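Local coordinates for inositol dehydrogenase (Lactobacillus casei, PDB 4MKX), which probably catalyses the oxidation of scyllo-inositol with NAD as cofactor, as a dehydrogenase of the Gfo/Idh/MocA family, at residues A83-S88 with H106-K111; G138-F143 with A304-S309; R148-L153 with R204-K209; G190-M195 with G230-G235. All coordinates share one frame; numbering follows the deposited sequence.

Contact 1 of 4, residues A83-S88 with H106-K111; sequences AVFIVS and HVFSEK
Phe85 and Phe108 lie ring against ring on adjacent parallel strands of the Rossmann fold, in a beta-alpha-beta unit whose crossover is helix 93-102. Strand segments 83-86 and 106-109 run 15° apart and are joined by the alternating backbone bonds of a parallel pair; the series continues to Glu110 N, which bonds Ile86 O at 3.0 Å. The packing is tightest on the face that carries the two phenylalanines. Their rings form an offset stack, centroids 4.2 Å apart and planes 15° from parallel, with Phe85 CD2 only 3.4 Å from Phe108 CD1. Phe85 reaches this overlap through an unstaggered chi1 of -102°, which leans its ring toward Phe108, while Phe108 CB also sits over the Phe85 face in a CH-pi contact. His32 meets both rings edge-to-face. On the opposite face, covered by the crossover helix, single branches touch: Val84 CG2 lies 3.8 Å from Val107 CG2, and Ile86 CD1 approaches Val107 CG1. The contact is looser at its ends, where the more exposed side chains lie. Of the His106 side chain, CB meets Ala83 CB, while the carbonyl O lies nearer still, and the ring turns off to bond Lys134 N through ND1. After Ile86, Val87 rests CG1 on Glu110 CG at 3.8 Å, and Glu110 OE2, bonded to His32 NE2, lies in the plane of the Phe108 ring at its edge.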
# COMPACT_ATOMS: atom_id res chain seq x y z
N ALA A 83 20.33 -8.31 39.59
CA ALA A 83 20.67 -7.81 38.25
C ALA A 83 20.50 -6.31 38.16
O ALA A 83 19.77 -5.71 38.95
CB ALA A 83 19.80 -8.51 37.21
N VAL A 84 21.16 -5.70 37.16
CA VAL A 84 21.06 -4.26 36.98
C VAL A 84 20.69 -3.93 35.54
O VAL A 84 21.07 -4.66 34.63
CB VAL A 84 22.39 -3.55 37.32
CG1 VAL A 84 22.78 -3.80 38.76
CG2 VAL A 84 23.50 -4.01 36.40
N PHE A 85 19.95 -2.84 35.36
CA PHE A 85 19.70 -2.28 34.04
C PHE A 85 20.43 -0.97 34.00
O PHE A 85 20.15 -0.07 34.80
CB PHE A 85 18.21 -2.01 33.84
CG PHE A 85 17.50 -3.04 33.02
CD1 PHE A 85 17.42 -4.36 33.45
CD2 PHE A 85 16.89 -2.70 31.82
CE1 PHE A 85 16.77 -5.32 32.70
CE2 PHE A 85 16.25 -3.66 31.05
CZ PHE A 85 16.18 -4.97 31.50
N ILE A 86 21.38 -0.85 33.07
CA ILE A 86 22.16 0.37 32.96
C ILE A 86 21.61 1.23 31.84
O ILE A 86 21.73 0.89 30.66
CB ILE A 86 23.64 0.03 32.75
CG1 ILE A 86 24.17 -0.65 34.01
CG2 ILE A 86 24.45 1.30 32.45
CD1 ILE A 86 25.48 -1.39 33.80
N VAL A 87 20.98 2.33 32.22
CA VAL A 87 20.36 3.23 31.26
C VAL A 87 20.85 4.67 31.50
O VAL A 87 20.13 5.64 31.25
CB VAL A 87 18.81 3.12 31.30
CG1 VAL A 87 18.21 3.52 29.95
CG2 VAL A 87 18.37 1.71 31.64
N SER A 88 22.08 4.78 31.99
CA SER A 88 22.75 6.05 32.23
C SER A 88 23.31 6.60 30.92
O SER A 88 23.28 5.91 29.90
CB SER A 88 23.91 5.81 33.19
OG SER A 88 24.69 4.70 32.79
N HIS A 106 24.06 -9.67 37.41
CA HIS A 106 23.82 -9.81 35.97
C HIS A 106 23.58 -8.42 35.38
O HIS A 106 23.06 -7.54 36.06
CB HIS A 106 22.60 -10.69 35.73
CG HIS A 106 22.73 -12.07 36.29
ND1 HIS A 106 23.38 -13.08 35.63
CD2 HIS A 106 22.29 -12.60 37.46
CE1 HIS A 106 23.34 -14.18 36.36
NE2 HIS A 106 22.69 -13.91 37.48
N VAL A 107 23.96 -8.23 34.12
CA VAL A 107 23.95 -6.89 33.56
C VAL A 107 23.23 -6.78 32.22
O VAL A 107 23.55 -7.50 31.28
CB VAL A 107 25.39 -6.36 33.36
CG1 VAL A 107 25.36 -5.00 32.67
CG2 VAL A 107 26.11 -6.28 34.71
N PHE A 108 22.23 -5.90 32.17
CA PHE A 108 21.70 -5.41 30.91
C PHE A 108 22.21 -3.99 30.74
O PHE A 108 22.03 -3.15 31.63
CB PHE A 108 20.17 -5.41 30.94
CG PHE A 108 19.52 -4.82 29.70
CD1 PHE A 108 19.37 -3.45 29.56
CD2 PHE A 108 19.05 -5.66 28.70
CE1 PHE A 108 18.77 -2.90 28.42
CE2 PHE A 108 18.45 -5.12 27.56
CZ PHE A 108 18.31 -3.74 27.42
N SER A 109 22.81 -3.69 29.59
CA SER A 109 23.24 -2.32 29.35
C SER A 109 22.62 -1.80 28.08
O SER A 109 22.59 -2.50 27.08
CB SER A 109 24.76 -2.27 29.22
OG SER A 109 25.19 -0.96 28.92
N GLU A 110 22.13 -0.56 28.11
CA GLU A 110 21.76 0.09 26.85
C GLU A 110 22.97 0.31 25.97
O GLU A 110 24.11 0.32 26.43
CB GLU A 110 21.06 1.43 27.10
CG GLU A 110 19.55 1.30 27.23
CD GLU A 110 18.91 0.74 25.96
OE1 GLU A 110 19.50 0.88 24.87
OE2 GLU A 110 17.81 0.15 26.06
N LYS A 111 22.71 0.49 24.68
CA LYS A 111 23.75 0.90 23.75
C LYS A 111 24.14 2.35 24.00
O LYS A 111 23.38 3.11 24.60
CB LYS A 111 23.26 0.71 22.30
CG LYS A 111 22.06 1.60 21.90
CD LYS A 111 22.52 2.94 21.31
CE LYS A 111 21.36 3.92 21.16
NZ LYS A 111 21.82 5.27 20.73

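Contact 2 of 4, residues G138-F143 with A304-S309; sequences GFMRRF and AQAFLS
Met140 and Phe307 lie side by side and point the same way, Met140 CG coming to 3.7 Å from Phe307 CE1. The sulfur stands obliquely to the ring, 5.1 Å from Met140 SD to the Phe307 centroid and 52° off its normal, a Met-aromatic contact. With CG between the backbone N and the carbonyl carbon (chi1 77°), Met140 brings that atom to both the ring and Ala306 CB. Between this pair and Phe143, Ala306 presses its CB to 3.4 Å from Met140 O. Phe143 instead lays its CB against Ser309 CB (3.9 Å). The polar clasp comes from Gln305, whose NE2 gives one hydrogen to Phe143 O (2.9 Å) and the other to Ser309 OG (3.0 Å), both acceptors lying close to the amide plane; OE1 accepts from Asp145 N, so the amide is fixed against flipping. An alanine at Gln305 would probably leave Phe143 O and Asp145 N without these amide partners and Ser309 OG freer to turn. The 3-10 turn 140-143 thus links strand 135-137 to helix 145-155 while leaning on helix 304-319, and its Arg141 and Arg142, which leave the backbone away from that helix, form salt bridges with Asp199 and Asp201 of helix 197-207.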
# COMPACT_ATOMS: atom_id res chain seq x y z
N GLY A 138 21.44 -3.61 24.76
CA GLY A 138 20.09 -3.27 24.31
C GLY A 138 19.88 -3.04 22.82
O GLY A 138 19.29 -2.02 22.43
N PHE A 139 20.32 -3.96 21.98
CA PHE A 139 20.01 -3.88 20.55
C PHE A 139 18.60 -4.42 20.31
O PHE A 139 18.42 -5.58 19.90
CB PHE A 139 21.06 -4.64 19.74
CG PHE A 139 22.41 -3.95 19.71
CD1 PHE A 139 22.51 -2.62 19.36
CD2 PHE A 139 23.56 -4.64 20.08
CE1 PHE A 139 23.74 -1.97 19.34
CE2 PHE A 139 24.80 -4.00 20.06
CZ PHE A 139 24.88 -2.67 19.69
N MET A 140 17.59 -3.59 20.57
CA MET A 140 16.22 -4.09 20.64
C MET A 140 15.64 -4.51 19.30
O MET A 140 14.68 -5.28 19.27
CB MET A 140 15.30 -3.09 21.35
CG MET A 140 14.85 -1.90 20.52
SD MET A 140 16.19 -0.75 20.16
CE MET A 140 15.31 0.57 19.34
N ARG A 141 16.21 -4.05 18.19
CA ARG A 141 15.66 -4.44 16.90
C ARG A 141 15.77 -5.94 16.67
O ARG A 141 14.96 -6.53 15.97
CB ARG A 141 16.34 -3.67 15.76
CG ARG A 141 16.10 -2.18 15.85
CD ARG A 141 16.54 -1.52 14.57
NE ARG A 141 16.63 -0.08 14.73
CZ ARG A 141 17.11 0.73 13.80
NH1 ARG A 141 17.53 0.23 12.65
NH2 ARG A 141 17.19 2.04 14.04
N ARG A 142 16.74 -6.58 17.33
CA ARG A 142 16.83 -8.03 17.24
C ARG A 142 15.62 -8.73 17.86
O ARG A 142 15.41 -9.91 17.60
CB ARG A 142 18.10 -8.54 17.91
CG ARG A 142 19.37 -8.02 17.26
CD ARG A 142 20.53 -8.86 17.73
NE ARG A 142 21.82 -8.32 17.33
CZ ARG A 142 22.92 -9.05 17.32
NH1 ARG A 142 22.86 -10.32 17.68
NH2 ARG A 142 24.08 -8.52 16.93
N PHE A 143 14.84 -8.01 18.67
CA PHE A 143 13.65 -8.60 19.28
C PHE A 143 12.34 -8.12 18.68
O PHE A 143 11.27 -8.55 19.09
CB PHE A 143 13.65 -8.32 20.79
CG PHE A 143 14.76 -9.02 21.50
CD1 PHE A 143 16.01 -8.43 21.60
CD2 PHE A 143 14.57 -10.29 22.02
CE1 PHE A 143 17.04 -9.09 22.25
CE2 PHE A 143 15.60 -10.95 22.66
CZ PHE A 143 16.83 -10.34 22.76
N ALA A 304 7.80 -0.42 21.09
CA ALA A 304 7.23 -0.85 22.37
C ALA A 304 7.35 -2.35 22.60
O ALA A 304 7.75 -2.79 23.68
CB ALA A 304 5.77 -0.41 22.45
N GLN A 305 6.96 -3.13 21.60
CA GLN A 305 7.02 -4.58 21.68
C GLN A 305 8.44 -5.09 21.83
O GLN A 305 8.69 -6.00 22.63
CB GLN A 305 6.36 -5.21 20.43
CG GLN A 305 6.54 -6.72 20.32
CD GLN A 305 7.72 -7.11 19.44
OE1 GLN A 305 7.83 -6.67 18.29
NE2 GLN A 305 8.62 -7.93 19.98
N ALA A 306 9.36 -4.50 21.08
CA ALA A 306 10.76 -4.94 21.13
C ALA A 306 11.39 -4.70 22.49
O ALA A 306 12.19 -5.51 22.96
CB ALA A 306 11.57 -4.24 20.05
N PHE A 307 11.06 -3.58 23.12
CA PHE A 307 11.58 -3.31 24.46
C PHE A 307 11.10 -4.37 25.46
O PHE A 307 11.90 -4.91 26.23
CB PHE A 307 11.17 -1.92 24.95
CG PHE A 307 11.89 -0.81 24.26
CD1 PHE A 307 13.28 -0.84 24.11
CD2 PHE A 307 11.19 0.27 23.72
CE1 PHE A 307 13.95 0.20 23.46
CE2 PHE A 307 11.85 1.30 23.07
CZ PHE A 307 13.24 1.26 22.94
N LEU A 308 9.80 -4.66 25.46
CA LEU A 308 9.25 -5.68 26.35
C LEU A 308 9.89 -7.04 26.09
O LEU A 308 10.25 -7.73 27.04
CB LEU A 308 7.72 -5.77 26.18
CG LEU A 308 6.93 -4.66 26.88
CD1 LEU A 308 5.54 -4.52 26.27
CD2 LEU A 308 6.85 -4.96 28.37
N SER A 309 10.04 -7.41 24.82
CA SER A 309 10.63 -8.69 24.50
C SER A 309 12.09 -8.81 24.94
O SER A 309 12.48 -9.85 25.46
CB SER A 309 10.50 -9.00 23.00
OG SER A 309 9.14 -9.25 22.67

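Contact 3 of 4, residues R148-L153 with R204-K209; sequences RYAKQL and RWFTGK
Lys151 passes obliquely over one face of the Trp205 indole in a CH-pi contact, CE standing 3.8 Å from the centroid of the five-membered ring and 15° off its normal. Nearer the backbone, Lys151 CB lies 4.0 Å from Trp205 CH2 and CG runs beside CZ2, so successive methylenes follow the indole from its six-membered ring to its five-membered one. The same chain slides past Phe206 in the opposite direction: Lys151 CD sits over that ring's face, 4.2 Å from the centroid and 27° off the normal. Lys151 therefore occupies the notch between two aromatic side chains adjacent in sequence. With CG anti to the backbone N (chi1 -177°), it reaches across from helix 145-155 to helix 197-207, and the bends at chi2 and chi4 fit it to the notch. Phe206 also turns its rim toward the helix backbone; CE1 comes within 3.5 Å of Lys151 CA, Ala150 C lies in the ring plane at the edge, and Ala150 CB meets CZ at 4.2 Å. A serine in place of Trp205 would probably open a gap over the lysine methylenes and set that chain freer to move. Beyond the contact, Tyr149 of helix 145-155 packs on Asn281 of the second subunit. Chemically the joint separates the two parts of a lysine: its carbon chain lies on aromatic surfaces, with CE, the carbon next to the ammonium and likely to be polarised by it, over the electron-rich indole, while NZ goes on to a salt bridge with Asp155.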
# COMPACT_ATOMS: atom_id res chain seq x y z
N ARG A 148 12.53 -9.82 13.15
CA ARG A 148 12.68 -11.26 13.35
C ARG A 148 12.07 -12.06 12.20
O ARG A 148 12.63 -13.06 11.78
CB ARG A 148 12.10 -11.72 14.69
CG ARG A 148 13.02 -11.39 15.86
CD ARG A 148 12.58 -12.05 17.18
NE ARG A 148 11.26 -11.60 17.61
CZ ARG A 148 10.83 -11.56 18.88
NH1 ARG A 148 11.63 -11.93 19.88
NH2 ARG A 148 9.61 -11.13 19.15
N TYR A 149 10.93 -11.60 11.70
CA TYR A 149 10.28 -12.25 10.57
C TYR A 149 11.17 -12.21 9.34
O TYR A 149 11.30 -13.20 8.61
CB TYR A 149 8.90 -11.60 10.28
CG TYR A 149 8.14 -12.24 9.13
CD1 TYR A 149 7.31 -13.34 9.35
CD2 TYR A 149 8.25 -11.74 7.84
CE1 TYR A 149 6.62 -13.92 8.29
CE2 TYR A 149 7.57 -12.31 6.79
CZ TYR A 149 6.75 -13.40 7.02
OH TYR A 149 6.07 -13.96 5.96
N ALA A 150 11.80 -11.06 9.09
CA ALA A 150 12.71 -10.92 7.96
C ALA A 150 13.96 -11.77 8.13
O ALA A 150 14.46 -12.35 7.17
CB ALA A 150 13.10 -9.46 7.76
N LYS A 151 14.48 -11.83 9.36
CA LYS A 151 15.65 -12.64 9.64
C LYS A 151 15.35 -14.11 9.34
O LYS A 151 16.19 -14.83 8.79
CB LYS A 151 16.05 -12.48 11.11
CG LYS A 151 17.32 -13.22 11.51
CD LYS A 151 18.53 -12.69 10.76
CE LYS A 151 19.85 -13.06 11.48
NZ LYS A 151 19.93 -14.52 11.76
N GLN A 152 14.15 -14.53 9.70
CA GLN A 152 13.71 -15.90 9.46
C GLN A 152 13.71 -16.22 7.97
O GLN A 152 14.22 -17.26 7.56
CB GLN A 152 12.33 -16.07 10.05
CG GLN A 152 11.74 -17.45 9.96
CD GLN A 152 10.54 -17.58 10.86
OE1 GLN A 152 10.28 -16.71 11.69
NE2 GLN A 152 9.79 -18.66 10.69
N LEU A 153 13.14 -15.33 7.16
CA LEU A 153 13.17 -15.51 5.71
C LEU A 153 14.60 -15.62 5.18
O LEU A 153 14.91 -16.46 4.34
CB LEU A 153 12.45 -14.37 4.99
CG LEU A 153 10.95 -14.28 5.24
CD1 LEU A 153 10.37 -13.12 4.46
CD2 LEU A 153 10.31 -15.58 4.83
N ARG A 204 25.34 -6.27 10.67
CA ARG A 204 26.16 -7.38 11.15
C ARG A 204 25.32 -8.60 11.47
O ARG A 204 25.69 -9.73 11.15
CB ARG A 204 26.99 -6.95 12.37
CG ARG A 204 27.99 -5.82 12.09
CD ARG A 204 28.82 -5.46 13.32
NE ARG A 204 29.64 -6.59 13.74
CZ ARG A 204 29.38 -7.35 14.81
NH1 ARG A 204 28.32 -7.09 15.58
NH2 ARG A 204 30.17 -8.36 15.10
N TRP A 205 24.16 -8.37 12.10
CA TRP A 205 23.26 -9.44 12.50
C TRP A 205 22.75 -10.21 11.29
O TRP A 205 22.78 -11.45 11.27
CB TRP A 205 22.09 -8.84 13.32
CG TRP A 205 21.07 -9.81 13.82
CD1 TRP A 205 21.29 -11.00 14.45
CD2 TRP A 205 19.64 -9.63 13.79
NE1 TRP A 205 20.09 -11.59 14.79
CE2 TRP A 205 19.07 -10.77 14.40
CE3 TRP A 205 18.80 -8.63 13.30
CZ2 TRP A 205 17.68 -10.93 14.52
CZ3 TRP A 205 17.43 -8.80 13.42
CH2 TRP A 205 16.88 -9.94 14.04
N PHE A 206 22.29 -9.50 10.26
CA PHE A 206 21.71 -10.17 9.10
C PHE A 206 22.75 -10.90 8.25
O PHE A 206 22.46 -11.96 7.71
CB PHE A 206 20.94 -9.17 8.21
CG PHE A 206 19.51 -8.99 8.62
CD1 PHE A 206 18.53 -9.84 8.14
CD2 PHE A 206 19.15 -7.98 9.49
CE1 PHE A 206 17.21 -9.69 8.52
CE2 PHE A 206 17.82 -7.82 9.88
CZ PHE A 206 16.85 -8.68 9.40
N THR A 207 23.94 -10.32 8.13
CA THR A 207 24.97 -10.84 7.22
C THR A 207 25.94 -11.83 7.87
O THR A 207 26.36 -12.79 7.23
CB THR A 207 25.79 -9.72 6.57
OG1 THR A 207 26.51 -8.99 7.56
CG2 THR A 207 24.89 -8.77 5.79
N GLY A 208 26.28 -11.59 9.13
CA GLY A 208 27.36 -12.32 9.78
C GLY A 208 28.74 -11.80 9.39
O GLY A 208 29.76 -12.40 9.74
N LYS A 209 28.77 -10.68 8.68
CA LYS A 209 30.02 -10.14 8.14
C LYS A 209 30.39 -8.82 8.82
O LYS A 209 29.54 -8.20 9.46
CB LYS A 209 29.86 -9.97 6.62
CG LYS A 209 29.19 -11.17 5.92
CD LYS A 209 28.62 -10.84 4.52
CE LYS A 209 27.82 -12.01 3.92
NZ LYS A 209 27.22 -11.72 2.56

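Contact 4 of 4, residues G190-M195 with G230-G235; sequences GLFLDM and GELETG
The Phe192 ring is met obliquely by Leu232 CD1, 4.0 Å from CE2, and by Gly235 CA, 4.1 Å from CZ. Two further flat groups, the carboxylates of Glu231 and Asp194, have planes 20° apart and like charges close by, Asp194 OD2 lying 4.1 Å from Glu231 OE2; the salt bridge from Asp194 to Arg253 probably eases that repulsion. Together these groups join the short helix 191-195 to the loop and first residues of strand 234-241, in the mixed sheet of the Gfo/Idh/MocA C-terminal domain. Leu191 is the buried apolar side chain at the middle of the contact. Its CG stands anti to the backbone N (chi1 -179°), directing the side chain across Leu232 at about a right angle, and CD2 touches Leu232 CB at 3.7 Å and Gly235 N at 3.4 Å. Glycine at 235 fits this closeness, since a side chain there would run into Phe192 CZ and Leu191 CD2. At the helix start, Gly190 occupies the N-cap position and its N makes a weak hydrogen bond to Glu231 OE2. The negative carboxylate thus sits near the positive end of the helix dipole, an arrangement likely to be favourable. Its other oxygen, OE1, uses the anti lone pair to accept from Leu232 N (3.0 Å) and also takes a hydrogen from a water, which in turn accepts from Leu191 N at 3.2 Å.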
# COMPACT_ATOMS: atom_id res chain seq x y z
N GLY A 190 27.77 12.93 18.16
CA GLY A 190 27.74 12.77 16.72
C GLY A 190 26.46 12.13 16.23
O GLY A 190 25.73 11.52 17.00
N LEU A 191 26.19 12.28 14.94
CA LEU A 191 24.99 11.71 14.34
C LEU A 191 25.04 10.20 14.20
O LEU A 191 24.06 9.50 14.50
CB LEU A 191 24.75 12.34 12.96
CG LEU A 191 23.52 11.89 12.18
CD1 LEU A 191 22.25 12.36 12.86
CD2 LEU A 191 23.57 12.40 10.74
N PHE A 192 26.17 9.67 13.75
CA PHE A 192 26.25 8.25 13.46
C PHE A 192 26.33 7.44 14.75
O PHE A 192 25.79 6.34 14.84
CB PHE A 192 27.41 7.97 12.50
CG PHE A 192 27.29 8.70 11.19
CD1 PHE A 192 26.39 8.27 10.22
CD2 PHE A 192 28.06 9.83 10.93
CE1 PHE A 192 26.26 8.94 9.01
CE2 PHE A 192 27.94 10.51 9.72
CZ PHE A 192 27.03 10.07 8.77
N LEU A 193 27.00 8.01 15.75
CA LEU A 193 27.05 7.39 17.07
C LEU A 193 25.66 7.33 17.67
O LEU A 193 25.25 6.31 18.23
CB LEU A 193 27.96 8.21 17.99
CG LEU A 193 28.47 7.50 19.23
CD1 LEU A 193 29.75 6.75 18.88
CD2 LEU A 193 28.68 8.50 20.37
N ASP A 194 24.92 8.43 17.57
CA ASP A 194 23.60 8.52 18.18
C ASP A 194 22.55 7.70 17.44
O ASP A 194 21.75 6.99 18.05
CB ASP A 194 23.15 9.99 18.25
CG ASP A 194 23.92 10.79 19.28
OD1 ASP A 194 24.47 10.17 20.22
OD2 ASP A 194 23.95 12.03 19.17
N MET A 195 22.55 7.81 16.11
CA MET A 195 21.44 7.32 15.30
C MET A 195 21.68 6.01 14.56
O MET A 195 20.73 5.29 14.24
CB MET A 195 21.02 8.39 14.28
CG MET A 195 20.38 9.62 14.89
SD MET A 195 18.88 9.20 15.79
CE MET A 195 17.78 8.80 14.43
N GLY A 230 29.35 21.15 15.43
CA GLY A 230 29.91 19.88 15.01
C GLY A 230 28.86 18.79 15.06
O GLY A 230 29.16 17.64 15.43
N GLU A 231 27.63 19.14 14.72
CA GLU A 231 26.56 18.15 14.64
C GLU A 231 26.02 18.08 13.23
O GLU A 231 26.36 18.91 12.39
CB GLU A 231 25.44 18.46 15.64
CG GLU A 231 25.56 17.69 16.95
CD GLU A 231 25.43 16.18 16.78
OE1 GLU A 231 25.13 15.69 15.66
OE2 GLU A 231 25.63 15.47 17.78
N LEU A 232 25.20 17.07 12.96
CA LEU A 232 24.63 16.88 11.63
C LEU A 232 23.15 16.66 11.76
O LEU A 232 22.70 15.96 12.67
CB LEU A 232 25.23 15.66 10.94
CG LEU A 232 26.58 15.81 10.25
CD1 LEU A 232 27.08 14.45 9.78
CD2 LEU A 232 26.45 16.78 9.09
N GLU A 233 22.38 17.24 10.84
CA GLU A 233 20.95 16.99 10.80
C GLU A 233 20.60 15.82 9.88
O GLU A 233 19.65 15.09 10.14
CB GLU A 233 20.19 18.25 10.38
CG GLU A 233 20.37 18.60 8.94
CD GLU A 233 19.50 19.75 8.51
OE1 GLU A 233 19.31 20.67 9.34
OE2 GLU A 233 19.04 19.74 7.35
N THR A 234 21.35 15.65 8.79
CA THR A 234 21.18 14.49 7.91
C THR A 234 22.54 14.04 7.44
O THR A 234 23.39 14.86 7.10
CB THR A 234 20.33 14.80 6.66
OG1 THR A 234 19.19 15.57 7.03
CG2 THR A 234 19.87 13.51 6.00
N GLY A 235 22.76 12.73 7.41
CA GLY A 235 24.00 12.19 6.89
C GLY A 235 23.72 10.92 6.14
O GLY A 235 22.71 10.25 6.35
O HOH W 1 27.67 14.95 13.94

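How the contacts relate
Along the chain, contact 1 closes before contact 2 opens, and contacts 3 and 4 both lie within the long loop that contact 2 closes, their segments alternating. Contact 1 belongs to the parallel Rossmann sheet; contacts 3 and 4, whose centres are about 25 Å apart, belong to the C-terminal domain. Contact 2 lies between, its centre about 14 Å from that of contact 1 and 15 Å from that of contact 3. It touches both: Ser109 O probably bonds Gly138 N, and Arg148 packs against Phe143 O. Contact 4 meets contact 1 through the weak Lys111 NZ to Asp194 O bond. Segment 138-143, where the chain leaves the Rossmann fold, and helix 304-319, which packs back against its sheet, thus join the two domains.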